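Local coordinates for HutD family protein (Pseudomonas aeruginosa, PDB 1YLL) that is of unknown biochemical function but belongs to the HutD family of the cupin clan and is probably connected with histidine utilisation, at residues G60-I65 and A90-G95; L75-A80 and G95-H100; L142-Q147 and A188-V193; G150-L155 and R181-E186. All blocks are in the same frame, centred on the assembly; numbering follows the deposited sequence. Where two conformers were deposited one is given.

Contact 1 (G60-I65 and A90-G95); sequences GYQRII and AFAFSG
Phe93, Ile65 and Arg63 have the most surface buried where 60-65 pairs with 90-95, and all three lie on one face of an antiparallel pair of strands whose axes approach to 4.6 Å. Phe93 holds its CG in the crowded position between backbone N and carbonyl carbon (chi1 66°), which swings the ring back over the opposite strand. There it lies alongside Arg63: CB of Arg63 stands 4.0 Å from the centroid of the Phe93 ring, 13° off the normal, a CH-pi contact over one face. The arginine chain then bends at chi3, so that NE of Arg63 comes within 3.5 Å of CZ of Phe93. That CZ sits over one face of the guanidinium, toward its rim, the two planes 40° apart, so the groups do not stack flat; NH2 of Arg63 is hydrogen-bonded to Asn112. At the ring edge, in plane, CG2 of Ile65 touches CE2 of Phe93 at 3.7 Å, and the same methyl is 4.1 Å from CB of Phe91. The backbone fixes this register with paired bonds between Arg63 and Phe93 and between Ile65 and Phe91. Beyond the strand proper, Gly95 N donates to Tyr61 O at 2.8 Å. On the other face CG2 of Ile64 meets CB of Ala90 at 4.0 Å, and Leu177 of a second subunit packs on Gln62, Ile64 and Ala92. Strand 91-94 is an outermost strand of its sheet within the chain; strand 62-69 is flanked on its other side by 108-115, while Leu75 of strand 73-77 packs on Ile65 and Phe91.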
loop_
_atom_site.group_PDB
_atom_site.type_symbol
_atom_site.label_atom_id
_atom_site.label_comp_id
_atom_site.label_asym_id
_atom_site.label_seq_id
_atom_site.Cartn_x
_atom_site.Cartn_y
_atom_site.Cartn_z
ATOM N N GLY D 60 14.160 28.282 27.041
ATOM C CA GLY D 60 12.903 28.569 26.378
ATOM C C GLY D 60 12.230 27.406 25.673
ATOM O O GLY D 60 11.071 27.517 25.252
ATOM N N TYR D 61 12.940 26.285 25.560
ATOM C CA TYR D 61 12.403 25.109 24.883
ATOM C C TYR D 61 11.863 24.048 25.813
ATOM O O TYR D 61 12.293 23.940 26.966
ATOM C CB TYR D 61 13.487 24.420 24.055
ATOM C CG TYR D 61 13.982 25.188 22.865
ATOM C CD1 TYR D 61 15.127 25.983 22.955
ATOM C CD2 TYR D 61 13.335 25.097 21.638
ATOM C CE1 TYR D 61 15.623 26.664 21.829
ATOM C CE2 TYR D 61 13.810 25.762 20.505
ATOM C CZ TYR D 61 14.962 26.540 20.596
ATOM O OH TYR D 61 15.493 27.124 19.468
ATOM N N GLN D 62 10.899 23.274 25.296
ATOM C CA GLN D 62 10.331 22.118 26.004
ATOM C C GLN D 62 11.115 20.914 25.457
ATOM O O GLN D 62 11.395 20.839 24.282
ATOM C CB GLN D 62 8.857 21.926 25.633
ATOM C CG GLN D 62 8.256 20.633 26.163
ATOM C CD GLN D 62 8.226 20.619 27.668
ATOM O OE1 GLN D 62 8.734 19.699 28.324
ATOM N NE2 GLN D 62 7.611 21.635 28.230
ATOM N N ARG D 63 11.457 19.989 26.325
ATOM C CA ARG D 63 12.195 18.804 25.886
ATOM C C ARG D 63 11.439 17.547 26.259
ATOM O O ARG D 63 10.754 17.479 27.283
ATOM C CB ARG D 63 13.583 18.757 26.556
ATOM C CG ARG D 63 14.506 19.941 26.227
ATOM C CD ARG D 63 15.958 19.656 26.656
ATOM N NE ARG D 63 16.483 18.445 26.010
ATOM C CZ ARG D 63 17.756 18.057 26.078
ATOM N NH1 ARG D 63 18.631 18.778 26.762
ATOM N NH2 ARG D 63 18.166 16.948 25.451
ATOM N N ILE D 64 11.562 16.534 25.400
ATOM C CA ILE D 64 11.003 15.217 25.727
ATOM C C ILE D 64 12.149 14.278 25.329
ATOM O O ILE D 64 12.579 14.263 24.172
ATOM C CB ILE D 64 9.768 14.853 24.918
ATOM C CG1 ILE D 64 8.695 15.944 25.061
ATOM C CG2 ILE D 64 9.209 13.521 25.435
ATOM C CD1 ILE D 64 7.335 15.513 24.444
ATOM N N ILE D 65 12.630 13.481 26.280
ATOM C CA ILE D 65 13.738 12.584 25.987
ATOM C C ILE D 65 13.315 11.150 26.267
ATOM O O ILE D 65 12.491 10.900 27.142
ATOM C CB ILE D 65 14.945 12.943 26.901
ATOM C CG1 ILE D 65 16.176 12.143 26.502
ATOM C CG2 ILE D 65 14.576 12.709 28.367
ATOM C CD1 ILE D 65 17.434 12.842 26.922
ATOM N N ALA D 90 9.316 7.860 27.659
ATOM C CA ALA D 90 9.485 9.282 27.420
ATOM C C ALA D 90 9.363 10.098 28.698
ATOM O O ALA D 90 8.522 9.824 29.530
ATOM C CB ALA D 90 8.459 9.755 26.405
ATOM N N PHE D 91 10.189 11.129 28.790
ATOM C CA PHE D 91 10.240 11.998 29.959
ATOM C C PHE D 91 10.350 13.458 29.482
ATOM O O PHE D 91 11.238 13.817 28.721
ATOM C CB PHE D 91 11.460 11.596 30.775
ATOM C CG PHE D 91 11.651 12.404 32.031
ATOM C CD1 PHE D 91 10.921 12.121 33.169
ATOM C CD2 PHE D 91 12.577 13.440 32.059
ATOM C CE1 PHE D 91 11.114 12.873 34.342
ATOM C CE2 PHE D 91 12.777 14.189 33.214
ATOM C CZ PHE D 91 12.040 13.898 34.355
ATOM N N ALA D 92 9.433 14.294 29.951
ATOM C CA ALA D 92 9.426 15.700 29.555
ATOM C C ALA D 92 10.009 16.597 30.641
ATOM O O ALA D 92 9.768 16.365 31.836
ATOM C CB ALA D 92 7.966 16.166 29.263
ATOM N N PHE D 93 10.779 17.589 30.215
ATOM C CA PHE D 93 11.360 18.565 31.150
ATOM C C PHE D 93 11.656 19.839 30.404
ATOM O O PHE D 93 11.712 19.877 29.165
ATOM C CB PHE D 93 12.610 17.987 31.852
ATOM C CG PHE D 93 13.780 17.719 30.944
ATOM C CD1 PHE D 93 14.832 18.634 30.814
ATOM C CD2 PHE D 93 13.837 16.523 30.206
ATOM C CE1 PHE D 93 15.930 18.360 29.968
ATOM C CE2 PHE D 93 14.909 16.251 29.375
ATOM C CZ PHE D 93 15.963 17.161 29.247
ATOM N N SER D 94 11.774 20.923 31.161
ATOM C CA SER D 94 12.061 22.202 30.575
ATOM C C SER D 94 13.538 22.419 30.275
ATOM O O SER D 94 14.399 22.024 31.064
ATOM C CB SER D 94 11.574 23.296 31.531
ATOM O OG SER D 94 12.006 24.563 31.088
ATOM N N GLY D 95 13.809 23.055 29.137
ATOM C CA GLY D 95 15.162 23.399 28.759
ATOM C C GLY D 95 15.704 24.495 29.670
ATOM O O GLY D 95 16.899 24.814 29.613
#

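Contact 2 (L75-A80 and G95-H100); sequences LRVDGA and GDSEVH
Asp78, at the second position of a type I' turn from Val77 to Ala80, uses its backbone and both carboxylate oxygens to grip 97-98. Its N donates to Glu98 O at 2.8 Å, nearly straight at 174° and nearly along the C=O axis. In return Glu98 N reaches OD1 of Asp78 at 3.0 Å, while Ser97 OG donates to OD2 of Asp78 at 2.6 Å. Both donors come from above the carboxylate plane. With CG beside its own backbone N (chi1 -65°), the Asp78 side chain turns towards the other segment and stands in for a carbonyl where the regular pairing ends. Those two bonds would be expected to help keep the carboxylate ionised. The turn is closed within itself by bonds in both directions between Val77 and Ala80.

Further along, Arg76 and His100 form a hydrogen-bonded pair, N of Arg76 meeting O of His100 at 2.8 Å and N of His100 returning the bond to O of Arg76 at 3.0 Å. On the same face the Arg76 guanidinium has CB of His100 over one side, and its plane is nearly parallel to the imidazole. Its NH2 donates to a water at 2.7 Å, and that water donates to OE2 of Glu98 at 2.5 Å, bridging opposite charges too far apart for a salt bridge.

Val77 CG1 packs on Ser97 CB at 3.6 Å on the opposite face, which turns towards Phe91 and Phe93 of strand 91-94. Strand 99-103 lies between 73-77 and 53-55, with Phe55 against Leu75 and Val99.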
loop_
_atom_site.group_PDB
_atom_site.type_symbol
_atom_site.label_atom_id
_atom_site.label_comp_id
_atom_site.label_asym_id
_atom_site.label_seq_id
_atom_site.Cartn_x
_atom_site.Cartn_y
_atom_site.Cartn_z
ATOM N N LEU D 75 17.421 11.254 35.687
ATOM C CA LEU D 75 17.631 12.686 35.531
ATOM C C LEU D 75 17.278 13.434 36.807
ATOM O O LEU D 75 16.194 13.229 37.369
ATOM C CB LEU D 75 16.763 13.248 34.374
ATOM C CG LEU D 75 17.183 12.764 32.983
ATOM C CD1 LEU D 75 16.229 13.337 31.937
ATOM C CD2 LEU D 75 18.637 13.183 32.696
ATOM N N ARG D 76 18.186 14.286 37.273
ATOM C CA ARG D 76 17.882 15.114 38.439
ATOM C C ARG D 76 17.520 16.468 37.811
ATOM O O ARG D 76 18.358 17.105 37.182
ATOM C CB ARG D 76 19.099 15.262 39.348
ATOM C CG ARG D 76 18.756 15.870 40.690
ATOM C CD ARG D 76 20.014 15.969 41.535
ATOM N NE ARG D 76 20.894 16.999 41.010
ATOM C CZ ARG D 76 22.215 16.899 40.929
ATOM N NH1 ARG D 76 22.834 15.797 41.343
ATOM N NH2 ARG D 76 22.915 17.904 40.417
ATOM N N VAL D 77 16.266 16.881 37.959
ATOM C CA VAL D 77 15.768 18.113 37.351
ATOM C C VAL D 77 15.428 19.126 38.457
ATOM O O VAL D 77 14.509 18.901 39.233
ATOM C CB VAL D 77 14.494 17.817 36.544
ATOM C CG1 VAL D 77 14.072 19.062 35.748
ATOM C CG2 VAL D 77 14.748 16.614 35.603
ATOM N N ASP D 78 16.164 20.220 38.492
ATOM C CA ASP D 78 15.965 21.236 39.519
ATOM C C ASP D 78 15.949 20.567 40.890
ATOM O O ASP D 78 15.102 20.858 41.761
ATOM C CB ASP D 78 14.673 21.995 39.263
ATOM C CG ASP D 78 14.726 22.802 37.977
ATOM O OD1 ASP D 78 15.775 23.390 37.674
ATOM O OD2 ASP D 78 13.705 22.857 37.269
ATOM N N GLY D 79 16.875 19.628 41.069
ATOM C CA GLY D 79 16.991 18.932 42.339
ATOM C C GLY D 79 16.145 17.700 42.591
ATOM O O GLY D 79 16.393 16.969 43.557
ATOM N N ALA D 80 15.150 17.449 41.750
ATOM C CA ALA D 80 14.288 16.289 41.910
ATOM C C ALA D 80 14.792 15.159 41.031
ATOM O O ALA D 80 14.877 15.310 39.819
ATOM C CB ALA D 80 12.877 16.635 41.516
ATOM N N GLY D 95 13.809 23.055 29.137
ATOM C CA GLY D 95 15.162 23.399 28.759
ATOM C C GLY D 95 15.704 24.495 29.670
ATOM O O GLY D 95 16.899 24.814 29.613
ATOM N N ASP D 96 14.832 25.096 30.469
ATOM C CA ASP D 96 15.252 26.134 31.424
ATOM C C ASP D 96 15.688 25.512 32.756
ATOM O O ASP D 96 16.273 26.205 33.624
ATOM C CB ASP D 96 14.114 27.116 31.722
ATOM C CG ASP D 96 13.780 28.004 30.556
ATOM O OD1 ASP D 96 14.696 28.550 29.910
ATOM O OD2 ASP D 96 12.575 28.192 30.287
ATOM N N SER D 97 15.423 24.227 32.942
ATOM C CA SER D 97 15.778 23.563 34.187
ATOM C C SER D 97 17.248 23.167 34.258
ATOM O O SER D 97 17.929 23.017 33.238
ATOM C CB SER D 97 14.943 22.288 34.397
ATOM O OG SER D 97 13.590 22.560 34.736
ATOM N N GLU D 98 17.751 23.031 35.479
ATOM C CA GLU D 98 19.126 22.585 35.660
ATOM C C GLU D 98 18.911 21.079 35.689
ATOM O O GLU D 98 18.048 20.576 36.407
ATOM C CB GLU D 98 19.717 23.044 36.997
ATOM C CG GLU D 98 21.229 22.809 37.105
ATOM C CD GLU D 98 21.765 22.953 38.525
ATOM O OE1 GLU D 98 21.260 23.818 39.270
ATOM O OE2 GLU D 98 22.706 22.207 38.891
ATOM N N VAL D 99 19.697 20.374 34.897
ATOM C CA VAL D 99 19.573 18.930 34.775
ATOM C C VAL D 99 20.872 18.168 34.821
ATOM O O VAL D 99 21.815 18.501 34.124
ATOM C CB VAL D 99 18.865 18.587 33.435
ATOM C CG1 VAL D 99 18.714 17.077 33.285
ATOM C CG2 VAL D 99 17.482 19.262 33.395
ATOM N N HIS D 100 20.897 17.137 35.650
ATOM C CA HIS D 100 22.065 16.282 35.730
ATOM C C HIS D 100 21.623 14.872 35.349
ATOM O O HIS D 100 20.591 14.390 35.812
ATOM C CB HIS D 100 22.651 16.262 37.148
ATOM C CG HIS D 100 23.831 15.351 37.285
ATOM N ND1 HIS D 100 23.717 14.032 37.671
ATOM C CD2 HIS D 100 25.146 15.553 37.022
ATOM C CE1 HIS D 100 24.910 13.463 37.645
ATOM N NE2 HIS D 100 25.794 14.363 37.255
HETATM O O HOH W 1 21.944 19.809 38.844
#

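Contact 3 (L142-Q147 and A188-V193); sequences LLLFAQ and AWVCAV
Leu144 sits at the apolar centre of this antiparallel pair, its CG anti to the backbone N (chi1 -169°) so that both methyls lean across to the opposite strand. CD1 of Leu144 lies 3.9 Å from CB of Val190, crossing it obliquely, and CD2 of Leu144 rests 3.8 Å from CB of Ala192. On the reverse face Leu143 CB meets Val193 CB at 4.0 Å, and Phe145 sends its ring away from Cys191 to stack with Phe111. Between these faces the backbones are joined by doubled bonds at two pairs, Leu143 with Val193 and Phe145 with Cys191; the straightest, Leu143 N to Val193 O, measures 2.8 Å and 176°. A single further bond, Gln147 N to Trp189 O at 2.9 Å, closes the end of the pairing. Here the contact turns polar: the extended Gln147 chain runs alongside Trp189, with OE1 of Gln147 3.8 Å from CB of Trp189. Arg88 joins the two, hydrogen-bonding to Gln147 OE1 and making a cation-pi contact with the indole. The chemistry thus implies a strand pair aligned by backbone bonds within a buried hydrocarbon setting, with Arg88 engaged by both Gln147 and Trp189 where the pairing ends.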
loop_
_atom_site.group_PDB
_atom_site.type_symbol
_atom_site.label_atom_id
_atom_site.label_comp_id
_atom_site.label_asym_id
_atom_site.label_seq_id
_atom_site.Cartn_x
_atom_site.Cartn_y
_atom_site.Cartn_z
ATOM N N LEU D 142 4.723 15.329 10.630
ATOM C CA LEU D 142 4.876 14.024 11.261
ATOM C C LEU D 142 6.322 13.539 11.134
ATOM O O LEU D 142 6.886 13.508 10.049
ATOM C CB LEU D 142 3.924 12.955 10.674
ATOM C CG LEU D 142 4.286 11.501 11.088
ATOM C CD1 LEU D 142 4.036 11.303 12.582
ATOM C CD2 LEU D 142 3.479 10.468 10.325
ATOM N N LEU D 143 6.939 13.194 12.264
ATOM C CA LEU D 143 8.265 12.622 12.244
ATOM C C LEU D 143 8.010 11.210 12.789
ATOM O O LEU D 143 7.459 11.040 13.881
ATOM C CB LEU D 143 9.208 13.396 13.178
ATOM C CG LEU D 143 9.333 14.875 12.819
ATOM C CD1 LEU D 143 10.030 15.648 13.933
ATOM C CD2 LEU D 143 10.088 14.962 11.508
ATOM N N LEU D 144 8.356 10.177 12.022
ATOM C CA LEU D 144 8.104 8.810 12.485
ATOM C C LEU D 144 9.453 8.093 12.543
ATOM O O LEU D 144 10.031 7.751 11.514
ATOM C CB LEU D 144 7.132 8.102 11.513
ATOM C CG LEU D 144 6.529 6.768 11.927
ATOM C CD1 LEU D 144 7.616 5.735 12.039
ATOM C CD2 LEU D 144 5.781 6.888 13.264
ATOM N N PHE D 145 9.970 7.922 13.759
ATOM C CA PHE D 145 11.281 7.337 13.981
ATOM C C PHE D 145 11.175 5.848 14.249
ATOM O O PHE D 145 10.387 5.447 15.077
ATOM C CB PHE D 145 11.905 7.999 15.206
ATOM C CG PHE D 145 13.232 7.410 15.612
ATOM C CD1 PHE D 145 14.391 7.753 14.939
ATOM C CD2 PHE D 145 13.303 6.521 16.698
ATOM C CE1 PHE D 145 15.627 7.230 15.335
ATOM C CE2 PHE D 145 14.543 5.989 17.110
ATOM C CZ PHE D 145 15.685 6.337 16.442
ATOM N N ALA D 146 11.941 5.023 13.529
ATOM C CA ALA D 146 11.897 3.578 13.764
ATOM C C ALA D 146 13.061 3.170 14.643
ATOM O O ALA D 146 14.204 3.403 14.267
ATOM C CB ALA D 146 11.992 2.822 12.421
ATOM N N GLN D 147 12.803 2.586 15.810
ATOM C CA GLN D 147 13.929 2.154 16.641
ATOM C C GLN D 147 14.424 0.810 16.082
ATOM O O GLN D 147 15.627 0.541 16.006
ATOM C CB GLN D 147 13.522 1.966 18.088
ATOM C CG GLN D 147 14.707 1.518 18.892
ATOM C CD GLN D 147 14.369 1.158 20.293
ATOM O OE1 GLN D 147 13.215 0.879 20.622
ATOM N NE2 GLN D 147 15.387 1.133 21.148
ATOM N N ALA D 188 8.092 -4.096 15.766
ATOM C CA ALA D 188 9.080 -3.040 15.783
ATOM C C ALA D 188 8.493 -1.827 16.453
ATOM O O ALA D 188 7.339 -1.456 16.217
ATOM C CB ALA D 188 9.514 -2.700 14.373
ATOM N N TRP D 189 9.311 -1.236 17.315
ATOM C CA TRP D 189 8.935 -0.046 18.040
ATOM C C TRP D 189 9.253 1.165 17.198
ATOM O O TRP D 189 10.319 1.234 16.585
ATOM C CB TRP D 189 9.734 0.035 19.343
ATOM C CG TRP D 189 9.180 -0.773 20.471
ATOM C CD1 TRP D 189 9.632 -2.005 20.922
ATOM C CD2 TRP D 189 8.077 -0.425 21.302
ATOM N NE1 TRP D 189 8.873 -2.425 21.982
ATOM C CE2 TRP D 189 7.910 -1.479 22.239
ATOM C CE3 TRP D 189 7.200 0.679 21.352
ATOM C CZ2 TRP D 189 6.908 -1.461 23.213
ATOM C CZ3 TRP D 189 6.206 0.694 22.307
ATOM C CH2 TRP D 189 6.061 -0.370 23.236
ATOM N N VAL D 190 8.316 2.109 17.177
ATOM C CA VAL D 190 8.483 3.380 16.462
ATOM C C VAL D 190 8.053 4.500 17.392
ATOM O O VAL D 190 7.342 4.260 18.353
ATOM C CB VAL D 190 7.597 3.461 15.160
ATOM C CG1 VAL D 190 7.982 2.333 14.184
ATOM C CG2 VAL D 190 6.159 3.325 15.494
ATOM N N CYS D 191 8.523 5.723 17.122
ATOM C CA CYS D 191 8.097 6.859 17.923
ATOM C C CYS D 191 7.475 7.832 16.940
ATOM O O CYS D 191 8.136 8.297 15.987
ATOM C CB CYS D 191 9.264 7.486 18.637
ATOM S SG CYS D 191 8.690 8.732 19.871
ATOM N N ALA D 192 6.196 8.097 17.151
ATOM C CA ALA D 192 5.441 8.998 16.301
ATOM C C ALA D 192 5.459 10.368 16.973
ATOM O O ALA D 192 4.938 10.506 18.081
ATOM C CB ALA D 192 4.018 8.500 16.177
ATOM N N VAL D 193 6.028 11.351 16.284
ATOM C CA VAL D 193 6.104 12.728 16.804
ATOM C C VAL D 193 5.280 13.621 15.859
ATOM O O VAL D 193 5.565 13.656 14.665
ATOM C CB VAL D 193 7.559 13.214 16.839
ATOM C CG1 VAL D 193 7.609 14.682 17.297
ATOM C CG2 VAL D 193 8.344 12.378 17.841
#

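Contact 4 (G150-L155 and R181-E186); sequences GVAISL and RLTAHE
The buried apolar face of this strand pair is carried by Leu182, whose CG lies beside the backbone N (chi1 -53°) and brings CD2 into the fork of Ile153. CD2 of Leu182 touches CG1 of Ile153 at 3.6 Å and CG2 of the same residue at 3.7 Å, the two chains running side by side in one direction. Behind them CG1 of Val151 reaches CB of Leu182 at 4.0 Å. Val190 of strand 187-197 packs here on Val151 and Leu182, and Val129 of strand 120-129 on Leu182 and Ala184.

Four backbone bonds hold the strands, two between Ala152 and Thr183 and two between Ser154 and Arg181; Ala152 N to Thr183 O, at 2.8 Å and 167°, is representative. The pair belongs to an antiparallel four-stranded sheet, in which 178-184 lies between 132-137 and 151-155, as part of the beta-barrel architecture expected of the cupin clan. At its start Gly150 and Val151 both face Leu163 in a G1 bulge, Gly150 taking a positive phi of 98°.

On the other face Ala152, Thr183 and Arg181 are partly exposed, yet the closest side-chain approach is here: CB of Ala152 and CG2 of Thr183 are pressed to 3.2 Å, that CG2 in the crowded position, while Thr183 OG1 bonds to Gly131 O. OG of Ser154 lies 3.3 Å from CB of Arg181, and Gln158 of a third subunit packs on Ser154. Packing loosens outward: the arginine bends at chi3 and leads its guanidinium away from 150-155, towards long, weak ion pairs with Glu132 and Asp134. Exposed His185 marks the corner where the chain leaves this sheet.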
loop_
_atom_site.group_PDB
_atom_site.type_symbol
_atom_site.label_atom_id
_atom_site.label_comp_id
_atom_site.label_asym_id
_atom_site.label_seq_id
_atom_site.Cartn_x
_atom_site.Cartn_y
_atom_site.Cartn_z
ATOM N N GLY D 150 12.381 -2.724 9.731
ATOM C CA GLY D 150 11.249 -3.355 9.087
ATOM C C GLY D 150 9.898 -2.691 9.023
ATOM O O GLY D 150 8.925 -3.349 8.635
ATOM N N VAL D 151 9.811 -1.406 9.361
ATOM C CA VAL D 151 8.511 -0.760 9.319
ATOM C C VAL D 151 8.173 -0.105 8.000
ATOM O O VAL D 151 8.868 0.808 7.535
ATOM C CB VAL D 151 8.371 0.298 10.435
ATOM C CG1 VAL D 151 6.999 0.982 10.341
ATOM C CG2 VAL D 151 8.516 -0.377 11.800
ATOM N N ALA D 152 7.086 -0.570 7.395
ATOM C CA ALA D 152 6.625 -0.011 6.137
ATOM C C ALA D 152 5.518 1.001 6.444
ATOM O O ALA D 152 4.661 0.751 7.282
ATOM C CB ALA D 152 6.098 -1.115 5.218
ATOM N N ILE D 153 5.539 2.121 5.737
ATOM C CA ILE D 153 4.565 3.181 5.961
ATOM C C ILE D 153 3.716 3.495 4.745
ATOM O O ILE D 153 4.223 3.594 3.627
ATOM C CB ILE D 153 5.245 4.527 6.307
ATOM C CG1 ILE D 153 6.282 4.352 7.403
ATOM C CG2 ILE D 153 4.192 5.530 6.757
ATOM C CD1 ILE D 153 7.100 5.629 7.664
ATOM N N SER D 154 2.417 3.646 4.956
ATOM C CA SER D 154 1.576 4.033 3.844
ATOM C C SER D 154 0.776 5.238 4.324
ATOM O O SER D 154 0.500 5.364 5.517
ATOM C CB SER D 154 0.665 2.884 3.426
ATOM O OG SER D 154 -0.332 2.671 4.389
ATOM N N LEU D 155 0.461 6.137 3.393
ATOM C CA LEU D 155 -0.305 7.350 3.668
ATOM C C LEU D 155 -1.454 7.384 2.657
ATOM O O LEU D 155 -1.218 7.323 1.442
ATOM C CB LEU D 155 0.578 8.587 3.509
ATOM C CG LEU D 155 -0.055 9.993 3.498
ATOM C CD1 LEU D 155 -0.875 10.235 4.763
ATOM C CD2 LEU D 155 1.050 11.029 3.411
ATOM N N ARG D 181 -0.741 4.357 8.039
ATOM C CA ARG D 181 -0.733 2.943 8.377
ATOM C C ARG D 181 0.693 2.406 8.384
ATOM O O ARG D 181 1.454 2.668 7.465
ATOM C CB ARG D 181 -1.585 2.130 7.394
ATOM C CG ARG D 181 -1.614 0.635 7.777
ATOM C CD ARG D 181 -2.389 -0.213 6.770
ATOM N NE ARG D 181 -3.757 0.248 6.605
ATOM C CZ ARG D 181 -4.691 0.191 7.551
ATOM N NH1 ARG D 181 -4.408 -0.321 8.745
ATOM N NH2 ARG D 181 -5.909 0.659 7.304
ATOM N N LEU D 182 1.069 1.685 9.434
ATOM C CA LEU D 182 2.403 1.122 9.508
ATOM C C LEU D 182 2.258 -0.384 9.547
ATOM O O LEU D 182 1.330 -0.919 10.160
ATOM C CB LEU D 182 3.109 1.552 10.790
ATOM C CG LEU D 182 3.136 3.060 11.038
ATOM C CD1 LEU D 182 3.813 3.288 12.382
ATOM C CD2 LEU D 182 3.856 3.777 9.964
ATOM N N THR D 183 3.200 -1.063 8.913
ATOM C CA THR D 183 3.177 -2.510 8.908
ATOM C C THR D 183 4.586 -3.043 9.169
ATOM O O THR D 183 5.577 -2.392 8.835
ATOM C CB THR D 183 2.649 -3.020 7.571
ATOM O OG1 THR D 183 2.671 -4.448 7.578
ATOM C CG2 THR D 183 3.493 -2.506 6.450
ATOM N N ALA D 184 4.672 -4.200 9.822
ATOM C CA ALA D 184 5.968 -4.804 10.109
ATOM C C ALA D 184 5.841 -6.326 10.226
ATOM O O ALA D 184 4.841 -6.823 10.715
ATOM C CB ALA D 184 6.523 -4.224 11.403
ATOM N N HIS D 185 6.854 -7.060 9.772
ATOM C CA HIS D 185 6.838 -8.528 9.854
ATOM C C HIS D 185 7.191 -8.993 11.263
ATOM O O HIS D 185 6.494 -9.833 11.852
ATOM C CB HIS D 185 7.825 -9.119 8.849
ATOM C CG HIS D 185 7.347 -9.067 7.430
ATOM N ND1 HIS D 185 6.706 -7.968 6.899
ATOM C CD2 HIS D 185 7.431 -9.974 6.429
ATOM C CE1 HIS D 185 6.415 -8.200 5.630
ATOM N NE2 HIS D 185 6.845 -9.410 5.320
ATOM N N GLU D 186 8.289 -8.459 11.785
ATOM C CA GLU D 186 8.756 -8.755 13.131
ATOM C C GLU D 186 8.351 -7.472 13.864
ATOM O O GLU D 186 8.475 -6.385 13.292
ATOM C CB GLU D 186 10.284 -8.942 13.117
ATOM C CG GLU D 186 11.003 -9.044 14.480
ATOM C CD GLU D 186 10.803 -10.371 15.225
ATOM O OE1 GLU D 186 10.855 -11.445 14.588
ATOM O OE2 GLU D 186 10.621 -10.340 16.466
#

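The four contacts fall into two touching pairs, with contacts 1 and 2 on the opposite side of the chain's centre from contact 4 and contact 3 nearer the middle. Contacts 1 and 2 share Gly95 and join through Phe91 and Phe93 against Leu75, Val77 and Val99; contacts 3 and 4 meet where Val151 and Leu182 pack on Val190. Contacts 1 and 2 cross along the sequence, whereas 4 is nested inside 3. Contact 3, about 8 Å from the chain centre to its own, is the most buried and mainly hydrocarbon. Further out, contact 2 adds carboxylate and water-mediated bonds to its backbone pairing, while contact 4 adds one apolar face. Contact 1 borders a second subunit and contact 4 touches a third.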